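Local coordinates for putative ABC transporter, periplasmic binding protein, amino acid (Neisseria gonorrhoeae, PDB 2YLN) that probably binds L-cystine as the solute receptor of an ABC amino-acid importer, closing around its ligand for delivery to the transporter, at residues L198-R203 / L215-K220; P69-D74 / V120-G125; Y82-T87 / V98-T103; S240-N245 / A253-A258. The protein carries 1 engineered substitution. All coordinates share one frame; numbering follows the deposited sequence. Where two conformers were deposited one is given.

Contact 1 of 4, residues L198-R203 / L215-K220; sequences LIEQKR and LDYLKK
Glu-200 and Tyr-217 reach toward each other from two neighbouring helices and meet at a single hydrogen bond, the phenol OH of Tyr-217 donating to OE2 of Glu-200 over a short 2.8 Å, the tight part of the contact. The carboxylate takes it on its syn lone pair, the side facing OE1, which itself stays 3.5 Å from OH of Tyr-217. OE2 of Glu-200 lies at the edge of the Tyr-217 ring, near its plane and 3.5 Å from CE1, with the carboxylate turned 27° from the ring. Two long side chains are needed because the backbones stand far apart: the closest CA atoms, of Glu-200 and Leu-218, are 12.2 Å from each other. CG of Tyr-217 lies opposite the backbone N (chi1 -179°), which sends the ring out across the gap, while Glu-200 bends at chi2 to bring its carboxylate to the hydroxyl.

Both helices, 192-200 and 211-220, belong to a lobe of a type 2 periplasmic-binding fold, and their apolar residues rest on strand 226-231: Ile-199 and Leu-218 on Val-226, which Glu-200 also touches, and Leu-215 on Ile-228. Beyond Glu-200 the chain turns to solvent. Lys-202 ends the helix with a positive phi in a Schellman motif, with N of Arg-203 bonded to O of Leu-198 (2.9 Å) and N of Lys-202 to O of Ile-199 (3.0 Å). On this exposed turn Arg-203 holds Gln-201 side-on, NE and NH2 both donating to OE1 within 7° of the guanidinium plane.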
loop_
_atom_site.group_PDB
_atom_site.type_symbol
_atom_site.label_atom_id
_atom_site.label_comp_id
_atom_site.label_asym_id
_atom_site.label_seq_id
_atom_site.Cartn_x
_atom_site.Cartn_y
_atom_site.Cartn_z
ATOM N N LEU A 198 2.528 16.762 -10.481
ATOM C CA LEU A 198 2.761 18.086 -9.918
ATOM C C LEU A 198 4.240 18.412 -9.942
ATOM O O LEU A 198 4.647 19.494 -10.389
ATOM C CB LEU A 198 2.209 18.220 -8.506
ATOM C CG LEU A 198 0.693 18.238 -8.334
ATOM C CD1 LEU A 198 0.027 19.148 -9.328
ATOM C CD2 LEU A 198 0.060 16.894 -8.430
ATOM N N ILE A 199 5.097 17.472 -9.543
ATOM C CA ILE A 199 6.536 17.774 -9.545
ATOM C C ILE A 199 7.073 17.998 -10.921
ATOM O O ILE A 199 7.823 18.937 -11.166
ATOM C CB ILE A 199 7.290 16.638 -8.806
ATOM C CG1 ILE A 199 6.809 16.513 -7.360
ATOM C CG2 ILE A 199 8.804 16.904 -8.870
ATOM C CD1 ILE A 199 7.347 15.239 -6.659
ATOM N N GLU A 200 6.621 17.191 -11.872
ATOM C CA GLU A 200 6.994 17.380 -13.253
ATOM C C GLU A 200 6.647 18.739 -13.792
ATOM O O GLU A 200 7.389 19.323 -14.630
ATOM C CB GLU A 200 6.377 16.287 -14.162
ATOM C CG GLU A 200 6.867 14.904 -13.876
ATOM C CD GLU A 200 5.936 13.772 -14.102
ATOM O OE1 GLU A 200 4.853 13.946 -14.664
ATOM O OE2 GLU A 200 6.395 12.623 -13.732
ATOM N N GLN A 201 5.510 19.256 -13.387
ATOM C CA GLN A 201 4.987 20.531 -13.818
ATOM C C GLN A 201 5.469 21.713 -12.970
ATOM O O GLN A 201 5.054 22.823 -13.212
ATOM C CB GLN A 201 3.446 20.436 -13.864
ATOM C CG GLN A 201 2.951 19.546 -14.928
ATOM C CD GLN A 201 1.458 19.360 -14.951
ATOM O OE1 GLN A 201 0.804 19.656 -13.956
ATOM N NE2 GLN A 201 0.907 18.894 -16.118
ATOM N N LYS A 202 6.312 21.430 -11.995
ATOM C CA LYS A 202 6.858 22.439 -11.064
ATOM C C LYS A 202 5.734 23.127 -10.273
ATOM O O LYS A 202 5.871 24.243 -9.789
ATOM C CB LYS A 202 7.841 23.394 -11.795
ATOM C CG LYS A 202 8.992 22.620 -12.509
ATOM C CD LYS A 202 9.967 23.575 -13.249
ATOM C CE LYS A 202 11.095 22.824 -13.931
ATOM N NZ LYS A 202 12.105 23.761 -14.579
ATOM N N ARG A 203 4.675 22.373 -9.983
ATOM C CA ARG A 203 3.569 22.775 -9.126
ATOM C C ARG A 203 3.731 22.271 -7.697
ATOM O O ARG A 203 2.975 22.669 -6.815
ATOM C CB ARG A 203 2.217 22.356 -9.725
ATOM C CG ARG A 203 1.958 23.010 -11.126
ATOM C CD ARG A 203 0.554 22.873 -11.547
ATOM N NE ARG A 203 0.218 21.574 -11.850
ATOM C CZ ARG A 203 -0.953 20.994 -11.517
ATOM N NH1 ARG A 203 -1.746 21.441 -10.575
ATOM N NH2 ARG A 203 -1.204 19.807 -11.977
ATOM N N LEU A 215 10.014 3.302 -8.616
ATOM C CA LEU A 215 10.786 2.660 -9.654
ATOM C C LEU A 215 9.921 2.189 -10.802
ATOM O O LEU A 215 10.309 2.307 -11.998
ATOM C CB LEU A 215 11.611 1.511 -9.071
ATOM C CG LEU A 215 12.738 1.911 -8.166
ATOM C CD1 LEU A 215 13.353 0.671 -7.517
ATOM C CD2 LEU A 215 13.832 2.721 -8.870
ATOM N N ASP A 216 8.736 1.660 -10.517
ATOM C CA ASP A 216 7.791 1.197 -11.569
ATOM C C ASP A 216 7.400 2.370 -12.458
ATOM O O ASP A 216 7.404 2.270 -13.690
ATOM C CB ASP A 216 6.585 0.532 -10.936
ATOM C CG ASP A 216 5.770 -0.242 -11.969
ATOM O OD1 ASP A 216 6.287 -1.285 -12.435
ATOM O OD2 ASP A 216 4.678 0.201 -12.268
ATOM N N TYR A 217 7.106 3.486 -11.823
ATOM C CA TYR A 217 6.714 4.672 -12.567
ATOM C C TYR A 217 7.852 5.159 -13.504
ATOM O O TYR A 217 7.602 5.511 -14.650
ATOM C CB TYR A 217 6.287 5.783 -11.599
ATOM C CG TYR A 217 5.852 7.034 -12.295
ATOM C CD1 TYR A 217 6.761 7.997 -12.697
ATOM C CD2 TYR A 217 4.527 7.270 -12.517
ATOM C CE1 TYR A 217 6.362 9.157 -13.309
ATOM C CE2 TYR A 217 4.087 8.443 -13.093
ATOM C CZ TYR A 217 5.003 9.363 -13.464
ATOM O OH TYR A 217 4.583 10.560 -14.032
ATOM N N LEU A 218 9.053 5.146 -12.960
ATOM C CA LEU A 218 10.201 5.590 -13.750
ATOM C C LEU A 218 10.530 4.637 -14.894
ATOM O O LEU A 218 11.105 5.059 -15.902
ATOM C CB LEU A 218 11.440 5.807 -12.860
ATOM C CG LEU A 218 11.293 6.901 -11.832
ATOM C CD1 LEU A 218 12.442 6.967 -10.860
ATOM C CD2 LEU A 218 11.070 8.274 -12.578
ATOM N N LYS A 219 10.189 3.363 -14.773
ATOM C CA LYS A 219 10.318 2.439 -15.909
ATOM C C LYS A 219 9.434 2.835 -17.034
ATOM O O LYS A 219 9.770 2.735 -18.212
ATOM C CB LYS A 219 9.974 0.963 -15.460
ATOM C CG LYS A 219 10.970 0.313 -14.551
ATOM C CD LYS A 219 10.539 -1.172 -14.067
ATOM C CE LYS A 219 11.393 -1.774 -12.987
ATOM N NZ LYS A 219 10.894 -3.148 -12.529
ATOM N N LYS A 220 8.219 3.246 -16.688
ATOM C CA LYS A 220 7.203 3.670 -17.642
ATOM C C LYS A 220 7.322 5.100 -18.147
ATOM O O LYS A 220 6.783 5.447 -19.220
ATOM C CB LYS A 220 5.821 3.500 -17.080
ATOM C CG LYS A 220 5.497 2.111 -16.657
ATOM C CD LYS A 220 4.123 2.019 -16.128
ATOM C CE LYS A 220 3.732 0.575 -15.788
ATOM N NZ LYS A 220 4.850 -0.459 -15.746
#

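Contact 2 of 4, residues P69-D74 / V120-G125. With CYS (cysteine), chain B.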
loop_
_atom_site.group_PDB
_atom_site.type_symbol
_atom_site.label_atom_id
_atom_site.label_comp_id
_atom_site.label_asym_id
_atom_site.label_seq_id
_atom_site.Cartn_x
_atom_site.Cartn_y
_atom_site.Cartn_z
ATOM N N PRO A 69 2.641 -0.774 -8.904
ATOM C CA PRO A 69 2.271 -2.114 -9.389
ATOM C C PRO A 69 1.530 -2.945 -8.325
ATOM O O PRO A 69 1.463 -4.162 -8.424
ATOM C CB PRO A 69 3.627 -2.734 -9.723
ATOM C CG PRO A 69 4.471 -2.209 -8.622
ATOM C CD PRO A 69 4.015 -0.787 -8.413
ATOM N N PHE A 70 0.968 -2.276 -7.320
ATOM C CA PHE A 70 0.351 -2.931 -6.166
ATOM C C PHE A 70 -1.131 -3.234 -6.377
ATOM O O PHE A 70 -1.619 -4.275 -5.881
ATOM C CB PHE A 70 0.547 -2.060 -4.912
ATOM C CG PHE A 70 1.975 -1.885 -4.548
ATOM C CD1 PHE A 70 2.787 -2.936 -4.114
ATOM C CD2 PHE A 70 2.634 -0.647 -4.573
ATOM C CE1 PHE A 70 4.073 -2.767 -3.720
ATOM C CE2 PHE A 70 3.944 -0.475 -4.147
ATOM C CZ PHE A 70 4.670 -1.542 -3.687
ATOM N N THR A 71 -1.888 -2.300 -6.960
ATOM C CA THR A 71 -3.337 -2.427 -7.039
ATOM C C THR A 71 -3.751 -1.460 -8.154
ATOM O O THR A 71 -3.727 -0.234 -7.957
ATOM C CB THR A 71 -3.984 -2.114 -5.696
ATOM O OG1 THR A 71 -5.407 -2.012 -5.919
ATOM C CG2 THR A 71 -3.514 -0.901 -4.999
ATOM N N TYR A 72 -4.031 -2.023 -9.334
ATOM C CA TYR A 72 -4.243 -1.178 -10.519
ATOM C C TYR A 72 -5.011 -1.936 -11.556
ATOM O O TYR A 72 -5.189 -3.129 -11.436
ATOM C CB TYR A 72 -2.846 -0.700 -11.081
ATOM C CG TYR A 72 -1.999 -1.764 -11.721
ATOM C CD1 TYR A 72 -1.235 -2.593 -10.944
ATOM C CD2 TYR A 72 -2.021 -1.949 -13.061
ATOM C CE1 TYR A 72 -0.451 -3.571 -11.534
ATOM C CE2 TYR A 72 -1.284 -2.963 -13.660
ATOM C CZ TYR A 72 -0.524 -3.804 -12.882
ATOM O OH TYR A 72 0.281 -4.802 -13.443
ATOM N N HIS A 73 -5.457 -1.240 -12.604
ATOM C CA HIS A 73 -6.089 -1.904 -13.706
ATOM C C HIS A 73 -5.156 -2.034 -14.868
ATOM O O HIS A 73 -4.497 -1.084 -15.254
ATOM C CB HIS A 73 -7.351 -1.139 -14.163
ATOM C CG HIS A 73 -8.466 -1.206 -13.166
ATOM N ND1 HIS A 73 -9.526 -2.102 -13.250
ATOM C CD2 HIS A 73 -8.610 -0.590 -12.003
ATOM C CE1 HIS A 73 -10.273 -1.969 -12.168
ATOM N NE2 HIS A 73 -9.779 -1.007 -11.420
ATOM N N ASP A 74 -5.129 -3.222 -15.448
ATOM C CA ASP A 74 -4.291 -3.483 -16.583
ATOM C C ASP A 74 -4.918 -2.947 -17.871
ATOM O O ASP A 74 -5.981 -2.281 -17.815
ATOM C CB ASP A 74 -3.918 -4.947 -16.682
ATOM C CG ASP A 74 -5.029 -5.841 -17.148
ATOM O OD1 ASP A 74 -6.040 -5.363 -17.690
ATOM O OD2 ASP A 74 -4.787 -7.073 -16.990
ATOM N N VAL A 120 -8.288 -4.424 4.479
ATOM C CA VAL A 120 -7.581 -3.590 3.531
ATOM C C VAL A 120 -6.336 -4.314 3.011
ATOM O O VAL A 120 -5.585 -4.918 3.792
ATOM C CB VAL A 120 -7.165 -2.239 4.144
ATOM C CG1 VAL A 120 -6.267 -1.435 3.219
ATOM C CG2 VAL A 120 -8.431 -1.437 4.456
ATOM N N ALA A 121 -6.159 -4.295 1.704
ATOM C CA ALA A 121 -4.975 -4.832 1.021
ATOM C C ALA A 121 -4.410 -3.711 0.156
ATOM O O ALA A 121 -4.881 -3.483 -0.991
ATOM C CB ALA A 121 -5.295 -6.051 0.184
ATOM N N ASN A 122 -3.469 -2.953 0.679
ATOM C CA ASN A 122 -3.026 -1.754 -0.004
ATOM C C ASN A 122 -1.703 -1.222 0.552
ATOM O O ASN A 122 -1.552 -0.044 0.866
ATOM C CB ASN A 122 -4.089 -0.683 0.082
ATOM C CG ASN A 122 -4.107 0.244 -1.118
ATOM O OD1 ASN A 122 -4.964 0.093 -1.980
ATOM N ND2 ASN A 122 -3.196 1.194 -1.210
ATOM N N GLN A 123 -0.700 -2.127 0.679
ATOM C CA GLN A 123 0.622 -1.726 1.128
ATOM C C GLN A 123 0.565 -0.983 2.479
ATOM O O GLN A 123 1.292 -0.007 2.691
ATOM C CB GLN A 123 1.369 -0.926 0.082
ATOM C CG GLN A 123 1.772 -1.756 -1.140
ATOM C CD GLN A 123 2.792 -2.799 -0.765
ATOM O OE1 GLN A 123 3.887 -2.453 -0.299
ATOM N NE2 GLN A 123 2.472 -4.079 -0.878
ATOM N N VAL A 124 -0.213 -1.534 3.400
ATOM C CA VAL A 124 -0.383 -0.917 4.711
ATOM C C VAL A 124 0.361 -1.693 5.801
ATOM O O VAL A 124 0.184 -2.889 5.944
ATOM C CB VAL A 124 -1.911 -0.829 5.110
ATOM C CG1 VAL A 124 -2.113 -0.186 6.422
ATOM C CG2 VAL A 124 -2.650 -0.065 4.037
ATOM N N GLY A 125 1.109 -0.947 6.590
ATOM C CA GLY A 125 1.598 -1.388 7.891
ATOM C C GLY A 125 0.966 -0.538 8.984
ATOM O O GLY A 125 0.325 0.490 8.758
HETATM N N CYS B . 1.619 2.742 2.465
HETATM C CA CYS B . 0.430 3.612 2.578
HETATM C C CYS B . -0.030 3.720 4.033
HETATM O O CYS B . 0.200 2.731 4.762
HETATM C CB CYS B . -0.728 3.068 1.737
HETATM S SG CYS B . -0.380 2.996 -0.018
HETATM O OXT CYS B . -0.633 4.756 4.377
#
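Phe-70 and Gln-123 stack flat on each other, ring and amide planes only 10° apart. CG of Gln-123 sits above the middle of the Phe-70 ring, 3.4 Å from its centroid, in a CH-pi contact, and CD of Gln-123 follows at 3.2 Å from CE1 of Phe-70. The bend of Gln-123 at chi2 (-66°) folds the amide back over the ring, and its NE2 is bonded to Ser-142 OG, which helps to fix the amide's rotation. Pro-69, preceded by a cis peptide bond, places CD over the rim of the opposite ring face. A lighter contact lies beside the stack: CG2 of Thr-71 touches OD1 of Asn-122 at 3.5 Å, a carbonyl oxygen already bonded to the backbone N of Glu-64.

The loop that carries Gln-123 also holds ligand. Gln-123 takes helical angles of left-handed sense, and its O accepts a hydrogen bond from N of a bound cysteine (2.8 Å), which is also hydrogen-bonded to NH1 of Arg-131 and the backbone N of Asn-174. The two cysteines in the cleft are probably the halves of the cystine this receptor takes up.

Further out, Phe-70 and Thr-71 form a classic beta bulge opposite Tyr-67, and Thr-71 OG1 is bonded to Thr-63. Asp-83, at the start of helix 82-94, holds Gln-123 N, while loop 121-125 leaves strand 119-120 beside strand 238-245, where Ser-240 touches Gln-123.

Contact 3 of 4, residues Y82-T87 / V98-T103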
loop_
_atom_site.group_PDB
_atom_site.type_symbol
_atom_site.label_atom_id
_atom_site.label_comp_id
_atom_site.label_asym_id
_atom_site.label_seq_id
_atom_site.Cartn_x
_atom_site.Cartn_y
_atom_site.Cartn_z
ATOM N N TYR A 82 0.174 -6.593 -7.233
ATOM C CA TYR A 82 0.653 -7.569 -6.242
ATOM C C TYR A 82 -0.325 -7.770 -5.114
ATOM O O TYR A 82 -0.643 -8.914 -4.770
ATOM C CB TYR A 82 2.014 -7.084 -5.714
ATOM C CG TYR A 82 2.611 -8.049 -4.699
ATOM C CD1 TYR A 82 3.299 -9.150 -5.162
ATOM C CD2 TYR A 82 2.548 -7.844 -3.348
ATOM C CE1 TYR A 82 3.902 -10.008 -4.257
ATOM C CE2 TYR A 82 3.135 -8.685 -2.453
ATOM C CZ TYR A 82 3.840 -9.777 -2.908
ATOM O OH TYR A 82 4.493 -10.657 -2.071
ATOM N N ASP A 83 -0.808 -6.705 -4.494
ATOM C CA ASP A 83 -1.663 -6.865 -3.329
ATOM C C ASP A 83 -2.988 -7.572 -3.666
ATOM O O ASP A 83 -3.518 -8.369 -2.904
ATOM C CB ASP A 83 -1.998 -5.541 -2.646
ATOM C CG ASP A 83 -0.816 -4.869 -2.012
ATOM O OD1 ASP A 83 0.246 -4.694 -2.655
ATOM O OD2 ASP A 83 -0.900 -4.521 -0.792
ATOM N N VAL A 84 -3.521 -7.205 -4.836
ATOM C CA VAL A 84 -4.757 -7.804 -5.307
ATOM C C VAL A 84 -4.552 -9.313 -5.551
ATOM O O VAL A 84 -5.403 -10.128 -5.169
ATOM C CB VAL A 84 -5.250 -7.078 -6.577
ATOM C CG1 VAL A 84 -6.402 -7.809 -7.238
ATOM C CG2 VAL A 84 -5.650 -5.657 -6.212
ATOM N N GLU A 85 -3.495 -9.669 -6.267
ATOM C CA GLU A 85 -3.247 -11.061 -6.595
ATOM C C GLU A 85 -2.932 -11.883 -5.342
ATOM O O GLU A 85 -3.360 -13.020 -5.230
ATOM C CB GLU A 85 -2.187 -11.200 -7.681
ATOM C CG GLU A 85 -2.537 -10.528 -8.984
ATOM C CD GLU A 85 -3.808 -10.955 -9.692
ATOM O OE1 GLU A 85 -4.444 -11.958 -9.294
ATOM O OE2 GLU A 85 -4.178 -10.295 -10.661
ATOM N N VAL A 86 -2.183 -11.321 -4.379
ATOM C CA VAL A 86 -1.956 -12.006 -3.142
ATOM C C VAL A 86 -3.304 -12.279 -2.445
ATOM O O VAL A 86 -3.561 -13.357 -1.954
ATOM C CB VAL A 86 -1.020 -11.223 -2.210
ATOM C CG1 VAL A 86 -0.992 -11.819 -0.826
ATOM C CG2 VAL A 86 0.409 -11.222 -2.751
ATOM N N THR A 87 -4.177 -11.248 -2.416
ATOM C CA THR A 87 -5.448 -11.369 -1.750
ATOM C C THR A 87 -6.312 -12.427 -2.411
ATOM O O THR A 87 -6.977 -13.228 -1.759
ATOM C CB THR A 87 -6.147 -10.016 -1.656
ATOM O OG1 THR A 87 -5.355 -9.110 -0.917
ATOM C CG2 THR A 87 -7.517 -10.141 -0.962
ATOM N N VAL A 98 -14.187 -13.414 -2.664
ATOM C CA VAL A 98 -13.651 -12.078 -2.406
ATOM C C VAL A 98 -14.214 -11.062 -3.318
ATOM O O VAL A 98 -14.329 -11.295 -4.526
ATOM C CB VAL A 98 -12.133 -12.092 -2.398
ATOM C CG1 VAL A 98 -11.526 -12.466 -3.714
ATOM C CG2 VAL A 98 -11.558 -10.847 -1.921
ATOM N N GLU A 99 -14.534 -9.895 -2.778
ATOM C CA GLU A 99 -15.012 -8.731 -3.539
ATOM C C GLU A 99 -14.093 -7.535 -3.188
ATOM O O GLU A 99 -13.928 -7.253 -2.009
ATOM C CB GLU A 99 -16.432 -8.404 -3.209
ATOM C CG GLU A 99 -17.442 -9.437 -3.695
ATOM C CD GLU A 99 -17.568 -9.467 -5.134
ATOM O OE1 GLU A 99 -17.689 -8.437 -5.748
ATOM O OE2 GLU A 99 -17.782 -10.590 -5.661
ATOM N N PHE A 100 -13.573 -6.870 -4.199
ATOM C CA PHE A 100 -12.757 -5.692 -3.992
ATOM C C PHE A 100 -13.590 -4.434 -4.139
ATOM O O PHE A 100 -14.332 -4.264 -5.110
ATOM C CB PHE A 100 -11.619 -5.674 -5.010
ATOM C CG PHE A 100 -10.628 -6.762 -4.798
ATOM C CD1 PHE A 100 -9.619 -6.674 -3.864
ATOM C CD2 PHE A 100 -10.683 -7.943 -5.545
ATOM C CE1 PHE A 100 -8.694 -7.670 -3.682
ATOM C CE2 PHE A 100 -9.811 -8.994 -5.335
ATOM C CZ PHE A 100 -8.788 -8.855 -4.412
ATOM N N LYS A 101 -13.485 -3.556 -3.160
ATOM C CA LYS A 101 -14.229 -2.293 -3.046
ATOM C C LYS A 101 -13.221 -1.156 -3.313
ATOM O O LYS A 101 -12.467 -0.777 -2.411
ATOM C CB LYS A 101 -14.872 -2.200 -1.641
ATOM C CG LYS A 101 -16.096 -3.150 -1.555
ATOM C CD LYS A 101 -17.023 -2.876 -0.401
ATOM C CE LYS A 101 -17.835 -1.485 -0.524
ATOM N NZ LYS A 101 -18.896 -1.296 -1.613
ATOM N N GLU A 102 -13.193 -0.667 -4.551
ATOM C CA GLU A 102 -12.198 0.305 -4.889
ATOM C C GLU A 102 -12.510 1.610 -4.167
ATOM O O GLU A 102 -13.637 2.117 -4.172
ATOM C CB GLU A 102 -12.046 0.483 -6.393
ATOM C CG GLU A 102 -11.556 -0.817 -7.025
ATOM C CD GLU A 102 -11.303 -0.800 -8.485
ATOM O OE1 GLU A 102 -10.710 0.095 -8.988
ATOM O OE2 GLU A 102 -11.702 -1.765 -9.133
ATOM N N THR A 103 -11.479 2.155 -3.545
ATOM C CA THR A 103 -11.640 3.224 -2.545
ATOM C C THR A 103 -10.522 4.232 -2.655
ATOM O O THR A 103 -9.348 3.828 -2.723
ATOM C CB THR A 103 -11.728 2.619 -1.162
ATOM O OG1 THR A 103 -12.822 1.687 -1.113
ATOM C CG2 THR A 103 -11.907 3.645 -0.066
#
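The Phe-100 ring reaches from strand 97-102 toward helix 82-94, with Val-84 over one face and Val-98 over the other. CG1 of Val-84 lies 4.2 Å from the ring centroid in a CH-pi contact and 3.8 Å from CZ of Phe-100, which O of Val-84 also approaches at 3.7 Å; CG2 of Val-98 sits toward the rim. Thr-87 approaches obliquely, sliding past the ring in the opposite sense, with its CG2 3.9 Å from CE1 of Phe-100. The threonine is turned so that its two branches do different work: CG2, anti to N, faces the strand, while OG1 bonds back to O of Asp-83 at 2.8 Å. That carbonyl also accepts Thr-87 N, the two donors coming from opposite faces of its plane.

Helix and strand axes run nearly antiparallel, 156° apart and 10.7 Å at closest approach. The helix lies in the crossover between parallel strands 58-63 and 97-102, a beta-alpha-beta unit, and Phe-100 also packs on Val-61 and Thr-63. Branched aliphatic groups suit this layer, since methyls can sit over a ring face. Spending the Thr-87 hydroxyl within its own helix leaves an apolar surface, so the contact is largely dispersion and CH-pi packing.

Contact 4 of 4, residues S240-N245 / A253-A258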
loop_
_atom_site.group_PDB
_atom_site.type_symbol
_atom_site.label_atom_id
_atom_site.label_comp_id
_atom_site.label_asym_id
_atom_site.label_seq_id
_atom_site.Cartn_x
_atom_site.Cartn_y
_atom_site.Cartn_z
ATOM N N SER A 240 3.987 -4.926 4.964
ATOM C CA SER A 240 2.554 -4.753 4.659
ATOM C C SER A 240 1.807 -6.057 4.768
ATOM O O SER A 240 2.328 -7.086 4.349
ATOM C CB SER A 240 2.363 -4.229 3.237
ATOM O OG SER A 240 2.861 -2.910 3.081
ATOM N N GLY A 241 0.616 -6.017 5.330
ATOM C CA GLY A 241 -0.209 -7.173 5.434
ATOM C C GLY A 241 -1.673 -6.826 5.314
ATOM O O GLY A 241 -2.042 -5.677 5.146
ATOM N N LEU A 242 -2.516 -7.861 5.364
ATOM C CA LEU A 242 -3.947 -7.622 5.363
ATOM C C LEU A 242 -4.338 -6.979 6.682
ATOM O O LEU A 242 -3.918 -7.432 7.777
ATOM C CB LEU A 242 -4.715 -8.926 5.184
ATOM C CG LEU A 242 -4.489 -9.595 3.797
ATOM C CD1 LEU A 242 -5.151 -10.964 3.789
ATOM C CD2 LEU A 242 -4.961 -8.720 2.674
ATOM N N ILE A 243 -5.099 -5.878 6.654
ATOM C CA ILE A 243 -5.457 -5.108 7.831
ATOM C C ILE A 243 -6.941 -5.329 8.150
ATOM O O ILE A 243 -7.784 -5.244 7.267
ATOM C CB ILE A 243 -5.217 -3.601 7.629
ATOM C CG1 ILE A 243 -3.859 -3.288 6.979
ATOM C CG2 ILE A 243 -5.396 -2.864 8.935
ATOM C CD1 ILE A 243 -2.665 -3.731 7.813
ATOM N N VAL A 244 -7.204 -5.626 9.415
ATOM C CA VAL A 244 -8.587 -5.730 9.893
ATOM C C VAL A 244 -8.770 -4.929 11.141
ATOM O O VAL A 244 -7.825 -4.474 11.810
ATOM C CB VAL A 244 -8.998 -7.197 10.168
ATOM C CG1 VAL A 244 -8.974 -8.068 8.920
ATOM C CG2 VAL A 244 -8.094 -7.830 11.229
ATOM N N ASN A 245 -10.036 -4.706 11.489
ATOM C CA ASN A 245 -10.351 -4.185 12.797
ATOM C C ASN A 245 -9.878 -5.126 13.875
ATOM O O ASN A 245 -9.981 -6.364 13.706
ATOM C CB ASN A 245 -11.863 -3.946 12.952
ATOM C CG ASN A 245 -12.318 -2.766 12.199
ATOM O OD1 ASN A 245 -12.044 -1.672 12.637
ATOM N ND2 ASN A 245 -12.933 -2.940 11.038
ATOM N N ALA A 253 -5.551 -14.982 12.234
ATOM C CA ALA A 253 -4.776 -16.236 12.197
ATOM C C ALA A 253 -5.020 -16.976 10.905
ATOM O O ALA A 253 -4.072 -17.539 10.343
ATOM C CB ALA A 253 -5.145 -17.118 13.411
ATOM N N LYS A 254 -6.253 -17.005 10.393
ATOM C CA LYS A 254 -6.537 -17.661 9.109
ATOM C C LYS A 254 -5.803 -16.961 7.966
ATOM O O LYS A 254 -5.179 -17.601 7.103
ATOM C CB LYS A 254 -8.052 -17.685 8.847
ATOM C CG LYS A 254 -8.820 -18.549 9.812
ATOM C CD LYS A 254 -8.603 -19.988 9.553
ATOM C CE LYS A 254 -9.296 -20.912 10.543
ATOM N NZ LYS A 254 -9.383 -22.260 9.947
ATOM N N PHE A 255 -5.824 -15.617 7.928
ATOM C CA PHE A 255 -5.107 -14.886 6.922
ATOM C C PHE A 255 -3.617 -15.168 6.999
ATOM O O PHE A 255 -3.000 -15.400 5.939
ATOM C CB PHE A 255 -5.368 -13.387 7.052
ATOM C CG PHE A 255 -6.780 -12.931 6.680
ATOM C CD1 PHE A 255 -7.518 -13.444 5.668
ATOM C CD2 PHE A 255 -7.335 -11.905 7.372
ATOM C CE1 PHE A 255 -8.757 -12.941 5.396
ATOM C CE2 PHE A 255 -8.565 -11.420 7.073
ATOM C CZ PHE A 255 -9.282 -11.971 6.077
ATOM N N SER A 256 -3.023 -15.132 8.189
ATOM C CA SER A 256 -1.619 -15.355 8.308
ATOM C C SER A 256 -1.223 -16.760 7.916
ATOM O O SER A 256 -0.164 -16.953 7.298
ATOM C CB SER A 256 -1.183 -15.073 9.711
ATOM O OG SER A 256 -1.325 -13.667 9.990
ATOM N N THR A 257 -2.055 -17.740 8.261
ATOM C CA THR A 257 -1.768 -19.132 7.885
ATOM C C THR A 257 -1.751 -19.249 6.367
ATOM O O THR A 257 -0.831 -19.861 5.823
ATOM C CB THR A 257 -2.808 -20.052 8.526
ATOM O OG1 THR A 257 -2.715 -20.025 9.938
ATOM C CG2 THR A 257 -2.626 -21.513 8.110
ATOM N N ALA A 258 -2.715 -18.658 5.666
ATOM C CA ALA A 258 -2.742 -18.699 4.237
ATOM C C ALA A 258 -1.491 -18.028 3.650
ATOM O O ALA A 258 -0.890 -18.535 2.698
ATOM C CB ALA A 258 -4.025 -18.053 3.710
#
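Leu-242 lays its CD1 methyl over one face of the Phe-255 ring, 4.2 Å from the centroid and 24° off the normal, a CH-pi contact offset toward the rim. The methyl comes closest to the CG end of the ring, at 3.9 Å from CG of Phe-255, and the two side chains cross at about a right angle. Val-244 approaches the ring at its edge instead, CG1 lying near the ring plane 3.8 Å from CE2 of Phe-255; two conformers of this valine were deposited, so that detail is less certain. Phe-255 carries CG beside the backbone N (chi1 -70°), which directs its ring at the strand. Leu-242 and Val-244, two residues apart, both point toward the helix, where their branched apolar ends suit the ring, while Ile-243 between them points away.

The outward side of the helix carries Lys-254 and Thr-257, both exposed; OG1 of Thr-257 bonds O of Ala-253 at 2.9 Å, sharing that acceptor with Thr-257 N.

Besides strand 238-245, helix 249-264 meets two other helices: Phe-255 packs on Val-90 and Leu-94 of helix 82-94, Ala-258 on Lys-93, and Lys-254 on Ile-50, Ile-53 and Asn-54 of helix 49-55.

Overall arrangement
Contacts 2 and 4 are buried, contact 3 is partly so, and contact 1 lies at the surface of the other lobe, where one hydroxyl-to-carboxylate bond joins two helices. Contacts 3 and 4 are apolar helix-on-strand packing on the same sheet and meet through Thr-87 and Leu-242. Contact 2 has an amide stacked on a ring and, unlike the rest, directly holds the ligand; it is linked to contact 3 by Asp-83 and by His-73 with Glu-102, and to contact 4 by bonds from Val-120 and Val-124 to strand 238-245. Contact 1 meets contact 2 where Asp-216 packs on Pro-69, in this closed form.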